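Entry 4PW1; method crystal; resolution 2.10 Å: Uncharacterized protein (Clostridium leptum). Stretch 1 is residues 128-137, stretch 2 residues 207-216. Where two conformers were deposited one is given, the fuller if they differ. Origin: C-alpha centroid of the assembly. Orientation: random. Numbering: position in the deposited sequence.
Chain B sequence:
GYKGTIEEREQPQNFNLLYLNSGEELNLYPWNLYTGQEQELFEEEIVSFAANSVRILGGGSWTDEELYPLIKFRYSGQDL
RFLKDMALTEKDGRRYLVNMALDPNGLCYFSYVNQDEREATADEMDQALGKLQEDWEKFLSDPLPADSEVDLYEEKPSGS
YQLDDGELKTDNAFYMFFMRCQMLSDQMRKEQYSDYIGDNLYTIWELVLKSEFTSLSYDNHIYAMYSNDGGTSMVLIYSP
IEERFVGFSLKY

Stretch 1, residues 128-137: ALGKLQEDWE
Stretch 2 207-216: LVLKSEFTSL

The contact turns on one tryptophan that is used on its edge and on one face at once. Trp136 donates the single hydrogen bond between the stretches, from NE1 to the backbone carbonyl Val208 O at 2.9 Å with an N-H...O angle of 158°, while one face of the same indole is covered by Phe213. Val208 O lies near the indole plane, as a pyrrole N-H requires, and Ser211 O also sits at the ring edge, 3.2 Å from Trp136 CZ2. The edge thus meets backbone oxygens, and the face is left free for carbon.

Phe213 takes that face in two ways. Its CB stands 3.5 Å from the centroid of the six-membered ring, only 4° off the normal, a nearly ideal CH-pi contact. Its phenyl ring then turns its edge toward the indole face, with its centroid 5.2 Å from that of the five-membered ring and the planes at 61°. Two t rotamers bring this about: Trp136 has chi1 -175° and chi2 58°, Phe213 has chi1 168° and chi2 29°, and both CA-to-CB bonds point toward the opposing stretch.

Stretch 1 is helical throughout, with phi/psi near -62/-44 and i to i+4 backbone hydrogen bonds such as Trp136 N to Leu132 O at 2.9 Å. Stretch 2 starts as helix through Lys210. Ser211 is the first residue to leave helical phi/psi, at -97/156; Glu212 follows at -55/142 and Phe213 at -98/115, and Thr214 to Leu216 are extended strand. The register runs antiparallel: the CA atoms of Trp136 and Val208 are 8.2 Å apart, those of Leu129 and Ser215 8.5 Å.

The helix presents residues spaced three and four apart. Leu129, Leu132 and Trp136 supply most of its apolar surface, and Gln133 borders it. Leu132 points toward stretch 2, its chi1 of -148° lying between wells, and places CG 4.0 Å from Phe213 CZ. Leu129 (t, p) leaves its backbone sideways, but its end comes nearer: CD1 lies 4.4 Å from Phe213 CZ and 3.5 Å from Ser215 OG. Ser215, chi1 61°, points its CA-to-CB bond toward stretch 1. Near Trp136, buried Val208 (t) sets CG1 3.6 Å from Trp136 CD1, so one residue offers both the accepting carbonyl and an apolar branch.

Gln133 (t, p) brings OE1 to 3.4 Å from Phe213 CD2, while its NE2 donates to Glu137 OE2 at 2.7 Å (N-H...O angle 160°), an i to i+4 side-chain bond along the helix. Lys131 and Asp135 pair over the same spacing, Lys131 NZ to Asp135 OD1 at 3.0 Å, out of reach of stretch 2. In all, 385 Å² is buried, counting both sides, and Phe213 and Trp136 account for 122 and 109 Å² of it. The rule to read is economical: an aromatic pair carries the packing, leucines fill in along the helix, and one carbonyl satisfies the indole nitrogen.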

# COMPACT_ATOMS: atom_id res chain seq x y z
N ALA B 128 6.21 8.19 -19.96
CA ALA B 128 7.26 7.87 -18.97
C ALA B 128 7.40 6.36 -18.84
O ALA B 128 8.50 5.82 -18.80
CB ALA B 128 6.96 8.47 -17.62
N LEU B 129 6.27 5.67 -18.78
CA LEU B 129 6.31 4.22 -18.71
C LEU B 129 6.96 3.62 -19.97
O LEU B 129 7.79 2.68 -19.87
CB LEU B 129 4.94 3.65 -18.48
CG LEU B 129 4.90 2.14 -18.31
CD1 LEU B 129 5.64 1.71 -17.06
CD2 LEU B 129 3.46 1.64 -18.26
N GLY B 130 6.62 4.14 -21.14
CA GLY B 130 7.31 3.75 -22.38
C GLY B 130 8.83 3.96 -22.32
O GLY B 130 9.59 3.09 -22.70
N LYS B 131 9.28 5.11 -21.86
CA LYS B 131 10.72 5.38 -21.77
C LYS B 131 11.37 4.35 -20.81
O LYS B 131 12.44 3.78 -21.10
CB LYS B 131 10.96 6.84 -21.35
CG LYS B 131 12.43 7.29 -21.24
CD LYS B 131 13.23 7.19 -22.55
CE LYS B 131 14.58 7.90 -22.47
NZ LYS B 131 15.30 7.65 -21.17
N LEU B 132 10.71 4.11 -19.69
CA LEU B 132 11.21 3.19 -18.68
C LEU B 132 11.37 1.80 -19.24
O LEU B 132 12.42 1.16 -19.05
CB LEU B 132 10.26 3.21 -17.50
CG LEU B 132 10.76 3.00 -16.10
CD1 LEU B 132 12.07 3.72 -15.81
CD2 LEU B 132 9.65 3.43 -15.16
N GLN B 133 10.38 1.35 -19.99
CA GLN B 133 10.46 0.05 -20.64
C GLN B 133 11.64 -0.04 -21.61
O GLN B 133 12.33 -1.05 -21.65
CB GLN B 133 9.14 -0.25 -21.38
CG GLN B 133 9.01 -1.62 -22.05
CD GLN B 133 8.96 -2.78 -21.04
OE1 GLN B 133 8.50 -2.63 -19.91
NE2 GLN B 133 9.46 -3.94 -21.46
N GLU B 134 11.82 1.01 -22.40
CA GLU B 134 12.91 1.09 -23.36
C GLU B 134 14.25 1.09 -22.63
O GLU B 134 15.17 0.39 -23.02
CB GLU B 134 12.75 2.36 -24.25
CG GLU B 134 11.67 2.27 -25.33
CD GLU B 134 11.22 3.62 -25.90
OE1 GLU B 134 11.76 4.69 -25.52
OE2 GLU B 134 10.31 3.62 -26.76
N ASP B 135 14.37 1.88 -21.57
CA ASP B 135 15.62 1.95 -20.80
C ASP B 135 15.94 0.56 -20.22
O ASP B 135 17.11 0.14 -20.19
CB ASP B 135 15.52 2.96 -19.65
CG ASP B 135 15.63 4.42 -20.09
OD1 ASP B 135 15.77 4.70 -21.27
OD2 ASP B 135 15.58 5.30 -19.22
N TRP B 136 14.90 -0.12 -19.74
CA TRP B 136 15.04 -1.42 -19.12
C TRP B 136 15.55 -2.45 -20.11
O TRP B 136 16.40 -3.28 -19.77
CB TRP B 136 13.71 -1.89 -18.49
CG TRP B 136 13.82 -3.18 -17.71
CD1 TRP B 136 14.65 -3.42 -16.65
CD2 TRP B 136 13.07 -4.39 -17.88
NE1 TRP B 136 14.49 -4.68 -16.17
CE2 TRP B 136 13.53 -5.31 -16.91
CE3 TRP B 136 12.06 -4.80 -18.76
CZ2 TRP B 136 13.02 -6.59 -16.79
CZ3 TRP B 136 11.55 -6.08 -18.65
CH2 TRP B 136 12.03 -6.97 -17.67
N GLU B 137 14.98 -2.44 -21.31
CA GLU B 137 15.38 -3.38 -22.35
C GLU B 137 16.81 -3.12 -22.75
O GLU B 137 17.56 -4.06 -22.98
CB GLU B 137 14.42 -3.34 -23.54
CG GLU B 137 13.11 -4.02 -23.18
CD GLU B 137 12.01 -3.80 -24.19
OE1 GLU B 137 12.31 -3.63 -25.39
OE2 GLU B 137 10.84 -3.77 -23.77
N LEU B 207 18.29 -7.93 -9.22
CA LEU B 207 16.84 -7.89 -9.29
C LEU B 207 16.34 -7.26 -10.56
O LEU B 207 15.44 -7.82 -11.24
CB LEU B 207 16.27 -7.11 -8.14
CG LEU B 207 16.24 -7.90 -6.86
CD1 LEU B 207 16.00 -6.93 -5.72
CD2 LEU B 207 15.20 -9.00 -6.94
N VAL B 208 16.93 -6.14 -10.95
CA VAL B 208 16.49 -5.49 -12.18
C VAL B 208 16.80 -6.38 -13.39
O VAL B 208 16.05 -6.43 -14.39
CB VAL B 208 17.09 -4.09 -12.32
CG1 VAL B 208 16.69 -3.45 -13.65
CG2 VAL B 208 16.62 -3.22 -11.20
N LEU B 209 17.91 -7.11 -13.32
CA LEU B 209 18.33 -7.90 -14.46
C LEU B 209 17.48 -9.14 -14.62
O LEU B 209 17.20 -9.55 -15.74
CB LEU B 209 19.79 -8.34 -14.25
CG LEU B 209 20.43 -9.19 -15.32
CD1 LEU B 209 20.54 -8.43 -16.62
CD2 LEU B 209 21.81 -9.64 -14.85
N LYS B 210 17.10 -9.76 -13.51
CA LYS B 210 16.53 -11.11 -13.58
C LYS B 210 15.05 -11.16 -13.28
O LYS B 210 14.43 -12.19 -13.49
CB LYS B 210 17.27 -12.04 -12.64
CG LYS B 210 18.74 -12.16 -13.06
CD LYS B 210 19.48 -13.30 -12.41
CE LYS B 210 20.84 -13.45 -13.11
NZ LYS B 210 21.77 -14.39 -12.44
N SER B 211 14.47 -10.10 -12.78
CA SER B 211 13.06 -10.17 -12.46
C SER B 211 12.24 -9.59 -13.61
O SER B 211 12.70 -8.72 -14.37
CB SER B 211 12.75 -9.39 -11.17
OG SER B 211 11.33 -9.29 -10.97
N GLU B 212 11.00 -10.03 -13.67
CA GLU B 212 9.96 -9.33 -14.38
C GLU B 212 9.86 -7.88 -13.87
O GLU B 212 9.96 -7.61 -12.67
CB GLU B 212 8.64 -10.07 -14.11
CG GLU B 212 7.39 -9.44 -14.68
CD GLU B 212 6.11 -10.23 -14.37
OE1 GLU B 212 6.01 -10.85 -13.27
OE2 GLU B 212 5.20 -10.23 -15.23
N PHE B 213 9.61 -6.96 -14.79
CA PHE B 213 9.39 -5.55 -14.46
C PHE B 213 7.86 -5.30 -14.42
O PHE B 213 7.20 -5.42 -15.44
CB PHE B 213 10.05 -4.74 -15.54
CG PHE B 213 9.71 -3.29 -15.56
CD1 PHE B 213 9.37 -2.59 -14.43
CD2 PHE B 213 9.78 -2.60 -16.76
CE1 PHE B 213 9.05 -1.24 -14.49
CE2 PHE B 213 9.47 -1.26 -16.83
CZ PHE B 213 9.11 -0.57 -15.69
N THR B 214 7.32 -4.96 -13.27
CA THR B 214 5.92 -4.55 -13.22
C THR B 214 5.86 -3.15 -12.62
O THR B 214 6.88 -2.63 -12.13
CB THR B 214 5.06 -5.51 -12.41
OG1 THR B 214 5.56 -5.58 -11.10
CG2 THR B 214 5.04 -6.87 -13.03
N SER B 215 4.71 -2.50 -12.72
CA SER B 215 4.64 -1.12 -12.26
C SER B 215 3.24 -0.67 -11.86
O SER B 215 2.26 -1.25 -12.25
CB SER B 215 5.16 -0.20 -13.35
OG SER B 215 4.37 -0.33 -14.49
N LEU B 216 3.20 0.39 -11.07
CA LEU B 216 1.95 1.10 -10.79
C LEU B 216 2.30 2.57 -10.59
O LEU B 216 3.48 2.94 -10.44
CB LEU B 216 1.27 0.51 -9.54
CG LEU B 216 2.04 0.54 -8.23
CD1 LEU B 216 2.17 1.94 -7.63
CD2 LEU B 216 1.36 -0.40 -7.21